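Local coordinates for N-acetyl-L-2,4-diaminobutyric acid deacetylase (Ruegeria pomeroyi, PDB 6TWL), which probably removes the acetyl group from N-acetyl-L-2,4-diaminobutyric acid as a zinc-dependent hydrolase of ectoine degradation, at residues A[251-254]-A[255-259]; A[119-122]-A[123-127]; A[269-272]-A[273-277]. All blocks are in the same frame, centred on the assembly; numbering follows the deposited sequence.

Interaction 1. Residues A[251-254]-A[255-259]; sequences TMPD and DDCFV
Asp-254 starts a short 3-10 turn, residues 255-257, in the surface loop between strand 248-251 and strand 258-260. Its backbone oxygen accepts the amide of Cys-257: Asp-254 O to Cys-257 N is 3.2 Å, with an N-H...O angle of 161°. The amide stands well above the carbonyl plane, not on a lone pair. Asp-254 also uses its side chain. CG lies anti to the backbone N (chi1 -151°), and this folds the carboxylate back over the start of the turn. There OD1 takes the amide of Asp-256, with Asp-254 OD1 to Asp-256 N at 3.2 Å. The amide meets OD1 on its anti side, tilted from the carboxylate plane. Asp-254 thus accepts two amides of the turn, and its side-chain bond to the amide two residues on is that of an Asx turn. With an alanine here the Asp-256 amide would probably lose its carboxylate acceptor, and of the two bonds only the backbone one to Cys-257 would remain. The carboxylates of Asp-254 and Asp-256 come close, OD1 of the former 4.2 Å from OD2 of the latter. This like-charge pair is probably eased by Arg-302, which forms a salt bridge with Asp-256 OD1. The apolar groups meet on another part of the loop. Met-252 bends at chi3 (40°) and brings its CE 3.3 Å from Phe-258 CZ, approaching the ring obliquely. The two side chains cross at about a right angle. The Cys-257 sulfur lies against the proline ring, with Cys-257 SG 3.6 Å from Pro-253 CD. Strand 321-326 runs antiparallel beside strand 258-260, and Phe-258 rests on its Val-324. Thr-251 bonds through its backbone to Val-327, just past strand 321-326.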
ATOM      1  N   THR A 251      -3.888  -6.827  15.550  1.00 75.68           N
ATOM      2  CA  THR A 251      -5.123  -6.101  15.306  1.00 78.27           C
ATOM      3  C   THR A 251      -5.009  -4.716  15.924  1.00 76.56           C
ATOM      4  O   THR A 251      -4.294  -4.516  16.909  1.00 78.24           O
ATOM      5  CB  THR A 251      -6.348  -6.826  15.895  1.00 84.57           C
ATOM      6  OG1 THR A 251      -6.305  -6.756  17.325  1.00 92.46           O
ATOM      7  CG2 THR A 251      -6.384  -8.287  15.463  1.00 83.32           C
ATOM      8  N   MET A 252      -5.718  -3.756  15.327  1.00 81.97           N
ATOM      9  CA  MET A 252      -5.852  -2.403  15.863  1.00 86.98           C
ATOM     10  C   MET A 252      -7.333  -2.184  16.143  1.00 86.81           C
ATOM     11  O   MET A 252      -8.045  -1.560  15.341  1.00 86.13           O
ATOM     12  CB  MET A 252      -5.303  -1.355  14.898  1.00 85.96           C
ATOM     13  CG  MET A 252      -3.786  -1.298  14.818  1.00 92.18           C
ATOM     14  SD  MET A 252      -3.257  -0.708  13.202  1.00 90.90           S
ATOM     15  CE  MET A 252      -4.466   0.578  12.920  1.00 97.51           C
ATOM     16  N   PRO A 253      -7.833  -2.680  17.277  1.00 89.88           N
ATOM     17  CA  PRO A 253      -9.281  -2.721  17.510  1.00 88.99           C
ATOM     18  C   PRO A 253      -9.888  -1.456  18.091  1.00 89.52           C
ATOM     19  O   PRO A 253     -11.122  -1.371  18.174  1.00 87.83           O
ATOM     20  CB  PRO A 253      -9.413  -3.875  18.513  1.00 90.98           C
ATOM     21  CG  PRO A 253      -8.151  -3.792  19.318  1.00 88.72           C
ATOM     22  CD  PRO A 253      -7.076  -3.292  18.381  1.00 88.84           C
ATOM     23  N   ASP A 254      -9.077  -0.477  18.482  1.00 90.14           N
ATOM     24  CA  ASP A 254      -9.561   0.636  19.282  1.00 95.94           C
ATOM     25  C   ASP A 254      -8.773   1.886  18.924  1.00 96.43           C
ATOM     26  O   ASP A 254      -7.645   1.810  18.430  1.00 94.44           O
ATOM     27  CB  ASP A 254      -9.425   0.320  20.780  1.00101.56           C
ATOM     28  CG  ASP A 254     -10.461   1.028  21.630  1.00104.23           C
ATOM     29  OD1 ASP A 254     -10.489   2.276  21.624  1.00103.52           O
ATOM     30  OD2 ASP A 254     -11.239   0.332  22.314  1.00103.81           O
ATOM     31  N   ASP A 255      -9.381   3.048  19.177  1.00 99.65           N
ATOM     32  CA  ASP A 255      -8.635   4.295  19.061  1.00 99.16           C
ATOM     33  C   ASP A 255      -7.560   4.416  20.129  1.00 95.14           C
ATOM     34  O   ASP A 255      -6.686   5.282  20.016  1.00100.75           O
ATOM     35  CB  ASP A 255      -9.582   5.494  19.136  1.00101.00           C
ATOM     36  CG  ASP A 255      -9.945   6.031  17.766  1.00102.33           C
ATOM     37  OD1 ASP A 255      -9.714   5.314  16.769  1.00102.77           O
ATOM     38  OD2 ASP A 255     -10.454   7.169  17.684  1.00103.16           O
ATOM     39  N   ASP A 256      -7.611   3.568  21.157  1.00 89.02           N
ATOM     40  CA  ASP A 256      -6.590   3.462  22.188  1.00 90.01           C
ATOM     41  C   ASP A 256      -5.284   2.866  21.670  1.00 81.28           C
ATOM     42  O   ASP A 256      -4.323   2.762  22.441  1.00 79.84           O
ATOM     43  CB  ASP A 256      -7.125   2.619  23.346  1.00 90.31           C
ATOM     44  CG  ASP A 256      -7.829   3.442  24.401  1.00 96.51           C
ATOM     45  OD1 ASP A 256      -7.703   4.684  24.383  1.00 99.06           O
ATOM     46  OD2 ASP A 256      -8.510   2.837  25.255  1.00 97.35           O
ATOM     47  N   CYS A 257      -5.228   2.461  20.400  1.00 76.20           N
ATOM     48  CA  CYS A 257      -3.983   2.028  19.781  1.00 71.09           C
ATOM     49  C   CYS A 257      -3.140   3.200  19.301  1.00 70.97           C
ATOM     50  O   CYS A 257      -1.960   3.010  18.987  1.00 69.56           O
ATOM     51  CB  CYS A 257      -4.278   1.103  18.597  1.00 69.42           C
ATOM     52  SG  CYS A 257      -4.893  -0.546  19.041  1.00 76.07           S
ATOM     53  N   PHE A 258      -3.715   4.397  19.244  1.00 72.26           N
ATOM     54  CA  PHE A 258      -3.079   5.565  18.655  1.00 72.72           C
ATOM     55  C   PHE A 258      -2.786   6.592  19.738  1.00 71.38           C
ATOM     56  O   PHE A 258      -3.638   6.863  20.590  1.00 68.95           O
ATOM     57  CB  PHE A 258      -3.971   6.186  17.579  1.00 67.16           C
ATOM     58  CG  PHE A 258      -4.368   5.228  16.498  1.00 68.66           C
ATOM     59  CD1 PHE A 258      -5.421   4.348  16.682  1.00 80.81           C
ATOM     60  CD2 PHE A 258      -3.684   5.204  15.300  1.00 70.28           C
ATOM     61  CE1 PHE A 258      -5.783   3.466  15.686  1.00 79.71           C
ATOM     62  CE2 PHE A 258      -4.043   4.325  14.303  1.00 72.61           C
ATOM     63  CZ  PHE A 258      -5.095   3.462  14.495  1.00 69.88           C
ATOM     64  N   VAL A 259      -1.587   7.161  19.695  1.00 65.00           N
ATOM     65  CA  VAL A 259      -1.172   8.214  20.613  1.00 65.87           C
ATOM     66  C   VAL A 259      -0.741   9.409  19.776  1.00 66.61           C
ATOM     67  O   VAL A 259       0.194   9.306  18.973  1.00 64.81           O
ATOM     68  CB  VAL A 259      -0.038   7.752  21.540  1.00 67.69           C
ATOM     69  CG1 VAL A 259       0.542   8.938  22.296  1.00 67.37           C
ATOM     70  CG2 VAL A 259      -0.545   6.694  22.505  1.00 67.19           C
TER

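Interaction 2. Residues A[119-122]-A[123-127]; sequences GTVT and EKIAD
Glu-123 reaches back to Thr-120, the N-cap residue of helix 121-133. Its CG lies anti to its own carbonyl carbon (chi1 -43°) and the chain beyond is extended, which carries the carboxylate toward the helix start. Thr-120 OG1 donates to Glu-123 OE2 at 2.8 Å, coming from above the carboxylate plane. Glu-123 CG also lies 3.5 Å from Thr-120 CB. The threonine hydroxyl gives its proton to this side chain. It makes no capping bond to a backbone amide. The negative carboxylate sits near the amino end of the helix, where it would probably be favoured by the helix dipole. Lys-124 follows with the first i to i+4 backbone bond, its N 2.9 Å from Thr-120 O. Its side chain is extended and runs back along the incoming chain. CG passes over Thr-120 O, and Lys-124 CE comes within 3.3 Å of Gly-119 O. Ile-125 continues the ladder, with Ile-125 N 3.1 Å from Val-121 O. It also lies side by side with Val-121, both pointing the same way, and Ile-125 CD1 is 4.0 Å from Val-121 CG1. Both residues are buried and form an apolar pair along the helix. Ala-126 bonds in turn to the next carbonyl, with Ala-126 N 3.0 Å from Thr-122 O. Asp-127 carries the pattern on to Glu-123 O, and its OD2 forms a salt bridge with Arg-131 one turn further along. Helix 121-133 comes before strand 139-142 of the large mixed sheet. Loops flank its first turn: Val-121 packs on His-26 and Tyr-92, Glu-123 touches Arg-116, and Lys-124 O accepts a bond from Asn-4 near the start of the chain.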
ATOM      1  N   GLY A 119     -15.223  14.175 -16.280  1.00109.62           N
ATOM      2  CA  GLY A 119     -14.937  14.922 -15.068  1.00111.11           C
ATOM      3  C   GLY A 119     -13.534  15.479 -14.968  1.00109.50           C
ATOM      4  O   GLY A 119     -12.884  15.740 -15.984  1.00109.74           O
ATOM      5  N   THR A 120     -13.066  15.678 -13.732  1.00108.25           N
ATOM      6  CA  THR A 120     -11.687  16.071 -13.464  1.00100.74           C
ATOM      7  C   THR A 120     -10.736  15.081 -14.122  1.00 97.63           C
ATOM      8  O   THR A 120     -11.136  13.962 -14.461  1.00 89.40           O
ATOM      9  CB  THR A 120     -11.418  16.135 -11.952  1.00101.73           C
ATOM     10  OG1 THR A 120     -12.534  16.735 -11.286  1.00104.04           O
ATOM     11  CG2 THR A 120     -10.153  16.935 -11.636  1.00103.67           C
ATOM     12  N   VAL A 121      -9.487  15.490 -14.339  1.00 99.23           N
ATOM     13  CA  VAL A 121      -8.479  14.531 -14.775  1.00 93.50           C
ATOM     14  C   VAL A 121      -8.391  13.379 -13.782  1.00 89.63           C
ATOM     15  O   VAL A 121      -8.319  12.207 -14.173  1.00 88.43           O
ATOM     16  CB  VAL A 121      -7.119  15.227 -14.958  1.00 93.81           C
ATOM     17  CG1 VAL A 121      -6.008  14.208 -14.930  1.00 87.14           C
ATOM     18  CG2 VAL A 121      -7.093  15.988 -16.260  1.00 97.15           C
ATOM     19  N   THR A 122      -8.420  13.690 -12.482  1.00 87.33           N
ATOM     20  CA  THR A 122      -8.325  12.644 -11.468  1.00 81.19           C
ATOM     21  C   THR A 122      -9.561  11.752 -11.448  1.00 85.28           C
ATOM     22  O   THR A 122      -9.457  10.562 -11.133  1.00 81.11           O
ATOM     23  CB  THR A 122      -8.105  13.257 -10.084  1.00 81.87           C
ATOM     24  OG1 THR A 122      -9.035  14.329  -9.879  1.00 90.88           O
ATOM     25  CG2 THR A 122      -6.689  13.791  -9.955  1.00 86.73           C
ATOM     26  N   GLU A 123     -10.736  12.302 -11.765  1.00 88.52           N
ATOM     27  CA  GLU A 123     -11.942  11.482 -11.802  1.00 90.47           C
ATOM     28  C   GLU A 123     -12.027  10.651 -13.076  1.00 90.15           C
ATOM     29  O   GLU A 123     -12.655   9.587 -13.074  1.00 91.17           O
ATOM     30  CB  GLU A 123     -13.186  12.358 -11.644  1.00 94.62           C
ATOM     31  CG  GLU A 123     -13.038  13.417 -10.567  1.00102.26           C
ATOM     32  CD  GLU A 123     -14.313  14.196 -10.317  1.00107.59           C
ATOM     33  OE1 GLU A 123     -15.383  13.766 -10.794  1.00108.44           O
ATOM     34  OE2 GLU A 123     -14.239  15.254  -9.655  1.00111.07           O
ATOM     35  N   LYS A 124     -11.407  11.112 -14.166  1.00 87.34           N
ATOM     36  CA  LYS A 124     -11.305  10.280 -15.359  1.00 84.47           C
ATOM     37  C   LYS A 124     -10.381   9.092 -15.114  1.00 81.09           C
ATOM     38  O   LYS A 124     -10.659   7.976 -15.569  1.00 78.69           O
ATOM     39  CB  LYS A 124     -10.809  11.114 -16.542  1.00 90.60           C
ATOM     40  CG  LYS A 124     -11.840  12.088 -17.098  1.00 90.58           C
ATOM     41  CD  LYS A 124     -11.372  12.715 -18.407  1.00 90.12           C
ATOM     42  CE  LYS A 124     -12.097  14.026 -18.687  1.00 95.47           C
ATOM     43  NZ  LYS A 124     -11.796  14.561 -20.046  1.00 97.77           N
ATOM     44  N   ILE A 125      -9.284   9.316 -14.389  1.00 71.75           N
ATOM     45  CA  ILE A 125      -8.373   8.230 -14.045  1.00 70.39           C
ATOM     46  C   ILE A 125      -9.048   7.245 -13.099  1.00 76.03           C
ATOM     47  O   ILE A 125      -8.917   6.024 -13.254  1.00 76.03           O
ATOM     48  CB  ILE A 125      -7.076   8.798 -13.439  1.00 71.80           C
ATOM     49  CG1 ILE A 125      -6.303   9.603 -14.486  1.00 72.26           C
ATOM     50  CG2 ILE A 125      -6.213   7.681 -12.872  1.00 70.08           C
ATOM     51  CD1 ILE A 125      -5.186  10.444 -13.903  1.00 74.76           C
ATOM     52  N   ALA A 126      -9.773   7.757 -12.102  1.00 78.13           N
ATOM     53  CA  ALA A 126     -10.473   6.881 -11.169  1.00 77.15           C
ATOM     54  C   ALA A 126     -11.583   6.104 -11.865  1.00 72.00           C
ATOM     55  O   ALA A 126     -11.782   4.915 -11.588  1.00 72.74           O
ATOM     56  CB  ALA A 126     -11.036   7.695 -10.004  1.00 73.85           C
ATOM     57  N   ASP A 127     -12.320   6.759 -12.769  1.00 68.38           N
ATOM     58  CA  ASP A 127     -13.364   6.069 -13.519  1.00 73.66           C
ATOM     59  C   ASP A 127     -12.790   4.946 -14.370  1.00 78.55           C
ATOM     60  O   ASP A 127     -13.454   3.924 -14.578  1.00 84.26           O
ATOM     61  CB  ASP A 127     -14.125   7.060 -14.399  1.00 84.14           C
ATOM     62  CG  ASP A 127     -15.394   6.468 -14.982  1.00100.95           C
ATOM     63  OD1 ASP A 127     -16.364   6.277 -14.222  1.00120.26           O
ATOM     64  OD2 ASP A 127     -15.419   6.193 -16.199  1.00102.18           O
TER

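Interaction 3. Residues A[269-272]-A[273-277]; sequences MMID and LGAPV
Ile-271 and Ala-275 meet across a type II beta turn, residues 272-275, at the surface between strand 265-269 and strand 276-277. The contact is local and mainly backbone. The Asp-272 carbonyl closes the turn, with Asp-272 O 2.8 Å from Ala-275 N. The N-H...O angle is 159°, and the amide stands above the carbonyl plane, not on a lone pair. Gly-274 occupies the third position with a positive phi (85°). A side chain there would jam against the carbonyl oxygen of Leu-273, so a glycine suits these backbone angles. The turn brings its two ends together tightly: Asp-272 CB lies 3.2 Å from Ala-275 CB, closer than normal carbon-carbon contact. Beside it, Ile-271 uses its CG2 branch. This methyl lies anti to the backbone N, while CG1 takes the place beside that N (chi1 -59°). Ile-271 CG2 reaches the Ala-275 methyl at 3.7 Å. The aspartate carboxylate leads off from the turn and takes no part in the closing bond. Leu-273, at the second position, sets its side chain against Val-153 and Arg-310. Strand 305-311 receives the far end of the turn, where Gly-274 and Ala-275 make backbone bonds with Val-307. Ile-271 also packs on Val-307. The geometry is that of a classic type II turn with glycine at its third position, here reversing the chain as it passes from one antiparallel sheet to another.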
ATOM      1  N   MET A 269      12.067   9.071  20.786  1.00 67.07           N
ATOM      2  CA  MET A 269      11.348   7.822  20.990  1.00 70.31           C
ATOM      3  C   MET A 269      12.088   6.942  21.985  1.00 74.57           C
ATOM      4  O   MET A 269      13.309   6.798  21.909  1.00 70.19           O
ATOM      5  CB  MET A 269      11.173   7.089  19.670  1.00 80.66           C
ATOM      6  CG  MET A 269      10.571   5.721  19.853  1.00103.20           C
ATOM      7  SD  MET A 269       9.280   5.456  18.644  1.00106.23           S
ATOM      8  CE  MET A 269       7.817   6.012  19.515  1.00118.55           C
ATOM      9  N   MET A 270      11.345   6.339  22.914  1.00 69.72           N
ATOM     10  CA  MET A 270      11.956   5.525  23.954  1.00 66.96           C
ATOM     11  C   MET A 270      11.903   4.022  23.680  1.00 71.53           C
ATOM     12  O   MET A 270      12.603   3.273  24.367  1.00 76.05           O
ATOM     13  CB  MET A 270      11.298   5.836  25.311  1.00 66.13           C
ATOM     14  CG  MET A 270      11.269   7.325  25.693  1.00 67.27           C
ATOM     15  SD  MET A 270      12.897   8.100  25.722  1.00 67.51           S
ATOM     16  CE  MET A 270      13.702   7.134  26.998  1.00 60.44           C
ATOM     17  N   ILE A 271      11.122   3.555  22.696  1.00 67.29           N
ATOM     18  CA  ILE A 271      10.879   2.121  22.515  1.00 67.37           C
ATOM     19  C   ILE A 271      11.262   1.654  21.101  1.00 67.76           C
ATOM     20  O   ILE A 271      11.138   2.399  20.122  1.00 75.99           O
ATOM     21  CB  ILE A 271       9.397   1.778  22.848  1.00 71.88           C
ATOM     22  CG1 ILE A 271       9.042   2.157  24.290  1.00 82.88           C
ATOM     23  CG2 ILE A 271       9.097   0.284  22.694  1.00 65.29           C
ATOM     24  CD1 ILE A 271      10.060   1.685  25.343  1.00 87.37           C
ATOM     25  N   ASP A 272      11.725   0.394  20.999  1.00 81.48           N
ATOM     26  CA  ASP A 272      11.900  -0.268  19.700  1.00 90.61           C
ATOM     27  C   ASP A 272      10.602  -0.342  18.900  1.00 70.80           C
ATOM     28  O   ASP A 272       9.579  -0.812  19.408  1.00 77.85           O
ATOM     29  CB  ASP A 272      12.394  -1.708  19.874  1.00113.33           C
ATOM     30  CG  ASP A 272      13.863  -1.827  20.162  1.00120.12           C
ATOM     31  OD1 ASP A 272      14.604  -2.156  19.221  1.00122.18           O
ATOM     32  OD2 ASP A 272      14.257  -1.535  21.329  1.00119.44           O
ATOM     33  N   LEU A 273      10.649   0.079  17.629  1.00 62.90           N
ATOM     34  CA  LEU A 273       9.651  -0.393  16.666  1.00 75.12           C
ATOM     35  C   LEU A 273       9.611  -1.914  16.731  1.00 77.73           C
ATOM     36  O   LEU A 273      10.656  -2.568  16.686  1.00 74.40           O
ATOM     37  CB  LEU A 273       9.987   0.052  15.231  1.00 78.60           C
ATOM     38  CG  LEU A 273       9.221   1.185  14.538  1.00 77.36           C
ATOM     39  CD1 LEU A 273       9.523   1.201  13.042  1.00 80.39           C
ATOM     40  CD2 LEU A 273       7.724   1.064  14.783  1.00 72.21           C
ATOM     41  N   GLY A 274       8.416  -2.488  16.883  1.00 77.66           N
ATOM     42  CA  GLY A 274       8.298  -3.928  17.079  1.00 79.65           C
ATOM     43  C   GLY A 274       8.455  -4.421  18.510  1.00 81.43           C
ATOM     44  O   GLY A 274       8.207  -5.606  18.768  1.00 83.46           O
ATOM     45  N   ALA A 275       8.849  -3.543  19.470  1.00 80.16           N
ATOM     46  CA  ALA A 275       9.090  -4.035  20.821  1.00 76.35           C
ATOM     47  C   ALA A 275       7.797  -4.129  21.615  1.00 74.71           C
ATOM     48  O   ALA A 275       6.869  -3.343  21.398  1.00 72.36           O
ATOM     49  CB  ALA A 275      10.039  -3.116  21.573  1.00 72.55           C
ATOM     50  N   PRO A 276       7.741  -5.048  22.575  1.00 81.45           N
ATOM     51  CA  PRO A 276       6.537  -5.166  23.399  1.00 85.53           C
ATOM     52  C   PRO A 276       6.377  -3.951  24.294  1.00 85.78           C
ATOM     53  O   PRO A 276       7.351  -3.326  24.718  1.00 73.76           O
ATOM     54  CB  PRO A 276       6.794  -6.433  24.219  1.00 85.84           C
ATOM     55  CG  PRO A 276       8.281  -6.483  24.345  1.00 85.50           C
ATOM     56  CD  PRO A 276       8.818  -5.939  23.047  1.00 83.33           C
ATOM     57  N   VAL A 277       5.124  -3.613  24.578  1.00 86.24           N
ATOM     58  CA  VAL A 277       4.836  -2.460  25.423  1.00 85.77           C
ATOM     59  C   VAL A 277       3.556  -2.734  26.198  1.00 89.53           C
ATOM     60  O   VAL A 277       2.582  -3.256  25.647  1.00 85.40           O
ATOM     61  CB  VAL A 277       4.760  -1.155  24.595  1.00 84.89           C
ATOM     62  CG1 VAL A 277       3.579  -1.162  23.632  1.00 85.39           C
ATOM     63  CG2 VAL A 277       4.711   0.056  25.506  1.00 83.48           C
TER

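Along the chain, interaction 2 comes first, then interaction 1, then interaction 3. Interaction 2 opens helix 121-133 in the catalytic family region. Its centre is about 42 Å from that of interaction 3, on the opposite side of the chain's centre, and about 34 Å from that of interaction 1. Interactions 1 and 3 are closer, with centres about 16 Å apart and nearest atoms about 8 Å apart. They do not touch, but both feed strands of one antiparallel sheet, 258-260 and 276-277. Interaction 1 follows strand 248-251, outermost of the mixed sheet in this chain, so it marks the passage from that sheet to the later beta-rich part.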